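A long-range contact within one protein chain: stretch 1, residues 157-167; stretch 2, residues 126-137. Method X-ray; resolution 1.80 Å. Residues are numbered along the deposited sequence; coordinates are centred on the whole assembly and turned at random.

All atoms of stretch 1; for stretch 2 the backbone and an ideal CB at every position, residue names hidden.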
# COMPACT_ATOMS: atom_id res chain seq x y z
N ILE A 157 -7.64 -1.26 -27.98
CA ILE A 157 -7.48 0.18 -27.76
C ILE A 157 -8.63 0.98 -28.36
O ILE A 157 -9.32 0.53 -29.29
CB ILE A 157 -6.12 0.70 -28.29
CG1 ILE A 157 -5.97 0.49 -29.81
CG2 ILE A 157 -4.96 0.07 -27.50
CD1 ILE A 157 -6.46 1.68 -30.70
N THR A 158 -8.83 2.16 -27.79
CA THR A 158 -9.71 3.19 -28.33
C THR A 158 -8.78 4.21 -28.98
O THR A 158 -7.86 4.69 -28.34
CB THR A 158 -10.50 3.84 -27.21
OG1 THR A 158 -11.27 2.83 -26.54
CG2 THR A 158 -11.46 4.94 -27.76
N PRO A 159 -8.98 4.51 -30.27
CA PRO A 159 -8.10 5.51 -30.92
C PRO A 159 -7.98 6.85 -30.19
O PRO A 159 -8.98 7.38 -29.69
CB PRO A 159 -8.74 5.70 -32.28
CG PRO A 159 -9.52 4.46 -32.53
CD PRO A 159 -10.05 4.07 -31.18
N ALA A 160 -6.78 7.42 -30.16
CA ALA A 160 -6.59 8.71 -29.50
C ALA A 160 -7.46 9.84 -30.08
O ALA A 160 -7.90 10.73 -29.32
CB ALA A 160 -5.14 9.12 -29.51
N ASP A 161 -7.77 9.79 -31.38
CA ASP A 161 -8.54 10.88 -31.98
C ASP A 161 -10.03 10.85 -31.60
O ASP A 161 -10.77 11.76 -31.91
CB ASP A 161 -8.31 11.00 -33.49
CG ASP A 161 -8.82 9.82 -34.30
OD1 ASP A 161 -9.41 8.88 -33.71
OD2 ASP A 161 -8.64 9.84 -35.56
N VAL A 162 -10.45 9.79 -30.93
CA VAL A 162 -11.80 9.66 -30.40
C VAL A 162 -11.84 10.15 -28.93
O VAL A 162 -12.75 10.87 -28.54
CB VAL A 162 -12.24 8.20 -30.55
CG1 VAL A 162 -13.48 7.88 -29.68
CG2 VAL A 162 -12.48 7.91 -32.01
N ILE A 163 -10.84 9.80 -28.14
CA ILE A 163 -10.76 10.23 -26.72
C ILE A 163 -10.27 11.68 -26.49
O ILE A 163 -10.90 12.44 -25.72
CB ILE A 163 -9.88 9.25 -25.91
CG1 ILE A 163 -10.57 7.88 -25.87
CG2 ILE A 163 -9.62 9.78 -24.49
CD1 ILE A 163 -9.88 6.79 -25.05
N GLU A 164 -9.17 12.06 -27.13
CA GLU A 164 -8.56 13.39 -26.89
C GLU A 164 -9.50 14.59 -27.10
O GLU A 164 -9.51 15.49 -26.26
CB GLU A 164 -7.26 13.59 -27.67
CG GLU A 164 -6.13 12.68 -27.23
CD GLU A 164 -4.89 12.76 -28.13
OE1 GLU A 164 -4.90 13.53 -29.13
OE2 GLU A 164 -3.90 12.04 -27.85
N PRO A 165 -10.30 14.61 -28.19
CA PRO A 165 -11.15 15.79 -28.35
C PRO A 165 -12.27 15.86 -27.36
O PRO A 165 -12.72 16.95 -27.04
CB PRO A 165 -11.76 15.62 -29.76
CG PRO A 165 -10.91 14.66 -30.45
CD PRO A 165 -10.37 13.75 -29.37
N TRP A 166 -12.76 14.71 -26.90
CA TRP A 166 -13.74 14.71 -25.81
C TRP A 166 -13.16 15.35 -24.55
O TRP A 166 -13.77 16.25 -23.96
CB TRP A 166 -14.20 13.29 -25.52
CG TRP A 166 -15.26 13.15 -24.46
CD1 TRP A 166 -16.14 14.10 -24.02
CD2 TRP A 166 -15.56 11.96 -23.73
NE1 TRP A 166 -16.96 13.58 -23.05
CE2 TRP A 166 -16.63 12.26 -22.86
CE3 TRP A 166 -15.04 10.67 -23.74
CZ2 TRP A 166 -17.19 11.31 -22.02
CZ3 TRP A 166 -15.59 9.73 -22.89
CH2 TRP A 166 -16.65 10.05 -22.04
N ILE A 167 -11.95 14.92 -24.18
CA ILE A 167 -11.31 15.43 -22.95
C ILE A 167 -10.95 16.91 -23.11
O ILE A 167 -11.16 17.72 -22.20
CB ILE A 167 -10.07 14.60 -22.56
CG1 ILE A 167 -10.50 13.15 -22.27
CG2 ILE A 167 -9.31 15.26 -21.36
CD1 ILE A 167 -9.35 12.21 -21.90
N UNK A 126 -16.10 -2.84 -28.89
CA UNK A 126 -15.39 -1.58 -28.69
C UNK A 126 -16.24 -0.68 -27.80
O UNK A 126 -17.45 -0.86 -27.66
CB UNK A 126 -15.08 -0.90 -30.02
N UNK A 127 -15.58 0.31 -27.21
CA UNK A 127 -16.23 1.31 -26.41
C UNK A 127 -17.21 2.07 -27.30
O UNK A 127 -16.89 2.36 -28.43
CB UNK A 127 -15.21 2.25 -25.77
N UNK A 128 -18.40 2.37 -26.78
CA UNK A 128 -19.30 3.30 -27.44
C UNK A 128 -18.97 4.70 -26.90
O UNK A 128 -19.62 5.19 -25.96
CB UNK A 128 -20.77 2.93 -27.20
N UNK A 129 -17.95 5.35 -27.49
CA UNK A 129 -17.56 6.68 -27.02
C UNK A 129 -18.70 7.70 -27.10
O UNK A 129 -18.89 8.49 -26.15
CB UNK A 129 -16.37 7.18 -27.83
N UNK A 130 -19.47 7.67 -28.18
CA UNK A 130 -20.64 8.57 -28.27
C UNK A 130 -21.65 8.31 -27.14
O UNK A 130 -22.20 9.26 -26.56
CB UNK A 130 -21.33 8.40 -29.62
N UNK A 131 -21.86 7.05 -26.78
CA UNK A 131 -22.73 6.71 -25.64
C UNK A 131 -22.21 7.21 -24.30
O UNK A 131 -22.96 7.67 -23.47
CB UNK A 131 -22.91 5.19 -25.57
N UNK A 132 -20.91 7.10 -24.10
CA UNK A 132 -20.25 7.58 -22.88
C UNK A 132 -20.33 9.12 -22.79
O UNK A 132 -20.64 9.67 -21.74
CB UNK A 132 -18.79 7.12 -22.85
N UNK A 133 -20.05 9.80 -23.90
CA UNK A 133 -20.22 11.25 -23.95
C UNK A 133 -21.64 11.66 -23.60
O UNK A 133 -21.81 12.60 -22.88
CB UNK A 133 -19.85 11.78 -25.34
N UNK A 134 -22.62 10.97 -24.17
CA UNK A 134 -24.05 11.27 -23.96
C UNK A 134 -24.46 11.05 -22.49
O UNK A 134 -25.31 11.77 -21.93
CB UNK A 134 -24.91 10.40 -24.88
N UNK A 135 -23.89 10.03 -21.87
CA UNK A 135 -24.16 9.71 -20.46
C UNK A 135 -23.69 10.83 -19.55
O UNK A 135 -24.38 11.15 -18.57
CB UNK A 135 -23.48 8.40 -20.06
N UNK A 136 -22.53 11.42 -19.86
CA UNK A 136 -22.05 12.60 -19.13
C UNK A 136 -22.88 13.85 -19.42
O UNK A 136 -23.26 14.58 -18.48
CB UNK A 136 -20.59 12.87 -19.48
N UNK A 137 -23.16 14.10 -20.71
CA UNK A 137 -23.86 15.31 -21.12
C UNK A 137 -25.27 15.32 -20.53
O UNK A 137 -25.81 16.41 -20.21
CB UNK A 137 -23.91 15.41 -22.65

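Helix 160-167 and the helix formed by 129-137 run almost parallel, 14° apart with axes 11.3 Å apart at closest approach. The side chain of W166 sits among positions 129, 132, 133 and 136.

Position 126 points its CB sideways, with nothing of stretch 1 within 5.5 Å; many residues would do, and it is A126. At 127 the CB points toward stretch 1, 4.1 Å from T158 OG1, so either a small polar residue or a large apolar one is plausible. It is F127, whose CD2 lies 3.2 Å from T158 OG1. A water links the same two residues, accepting from F127 N and donating to T158 OG1.

Position 128 is out of reach and precedes the helix, where a free amide in the first turn invites a capping acceptor: Asp, Asn, Ser or Thr. It is D128, whose OD1 accepts from the backbone N of 131 at 2.9 Å.

At 129 the CB points toward stretch 1 and an ideal CB would sit 3.5 Å from V162 CG1, which is tight. With only methyls and an indole nearby, an aliphatic residue fits best. I129 has chi1 and chi2 both m; its CG1 packs 3.2 Å from V162 CG1, while its CG2 lies 4.2 Å from W166 CE3.

Positions 130 and 131 make no contact. The CB of 130 points away, so stretch 1 sets no requirement there and many residues would do; it is E130. Position 131 has ordinary helical angles (-65/-40), so nothing demands glycine, yet it is G131.

The CB of 132 points toward the indole, 3.7 Å from W166 CH2, favouring an apolar side chain. L132 meets it through CB, 3.7 Å from that CH2.

At 133 the CB points sideways, 4.1 Å from W166 CE2. A long chain with an aliphatic stem could lie over the ring and carry a polar end beyond it, so Lys, Arg or Gln would suit. K133 is fully extended after chi1: CG sits 3.5 Å from the centroid of the five-membered ring of W166, over its face, a CH-pi contact. Its NZ makes a salt bridge with E130 OE2 at 3.2 Å and reaches V162 O through a water. Another water joins K133 O to W166 NE1.

Positions 134 and 135 point away and sideways from stretch 1, with nothing of it within 5.5 Å of either CB, so many helix-compatible residues would do; they are A134 and A135. At 136 the CB points toward W166, 4.5 Å from CZ2, leaving room for a modest aliphatic group; V136 places CG2 at the ring edge, 4.0 Å from CZ2. Position 137, sideways and without contact, is equally permissive and is A137.

Stretch 2 (126-137) AFDIEGLKAAVA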
# COMPACT_ATOMS: atom_id res chain seq x y z
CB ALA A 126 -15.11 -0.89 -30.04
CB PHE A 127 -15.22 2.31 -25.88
CG PHE A 127 -14.34 1.82 -24.77
CD1 PHE A 127 -14.36 0.51 -24.33
CD2 PHE A 127 -13.43 2.70 -24.20
CE1 PHE A 127 -13.50 0.12 -23.29
CE2 PHE A 127 -12.58 2.30 -23.18
CZ PHE A 127 -12.61 1.02 -22.74
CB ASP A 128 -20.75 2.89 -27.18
CG ASP A 128 -21.76 3.84 -27.80
OD1 ASP A 128 -21.37 4.77 -28.52
OD2 ASP A 128 -22.97 3.67 -27.55
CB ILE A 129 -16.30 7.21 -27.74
CG1 ILE A 129 -15.12 6.32 -27.35
CG2 ILE A 129 -16.01 8.64 -27.25
CD1 ILE A 129 -14.71 6.50 -25.88
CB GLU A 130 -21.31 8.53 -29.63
CG GLU A 130 -20.46 9.08 -30.79
CD GLU A 130 -19.99 10.54 -30.60
OE1 GLU A 130 -20.73 11.36 -30.00
OE2 GLU A 130 -18.88 10.87 -31.06
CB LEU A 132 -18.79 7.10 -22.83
CG LEU A 132 -18.59 5.57 -22.74
CD1 LEU A 132 -17.28 5.09 -23.35
CD2 LEU A 132 -18.72 5.10 -21.31
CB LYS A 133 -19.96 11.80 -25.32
CG LYS A 133 -18.56 11.79 -25.80
CD LYS A 133 -18.61 12.35 -27.24
CE LYS A 133 -17.26 12.41 -27.89
NZ LYS A 133 -17.35 13.00 -29.27
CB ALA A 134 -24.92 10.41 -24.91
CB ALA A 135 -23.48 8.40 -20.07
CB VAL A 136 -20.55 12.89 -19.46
CG1 VAL A 136 -20.08 14.25 -18.91
CG2 VAL A 136 -19.66 11.77 -18.91
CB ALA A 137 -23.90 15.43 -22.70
O HOH W 1 -12.87 0.84 -27.85
O HOH W 2 -19.74 14.59 -22.58
O HOH W 3 -14.68 12.18 -29.62
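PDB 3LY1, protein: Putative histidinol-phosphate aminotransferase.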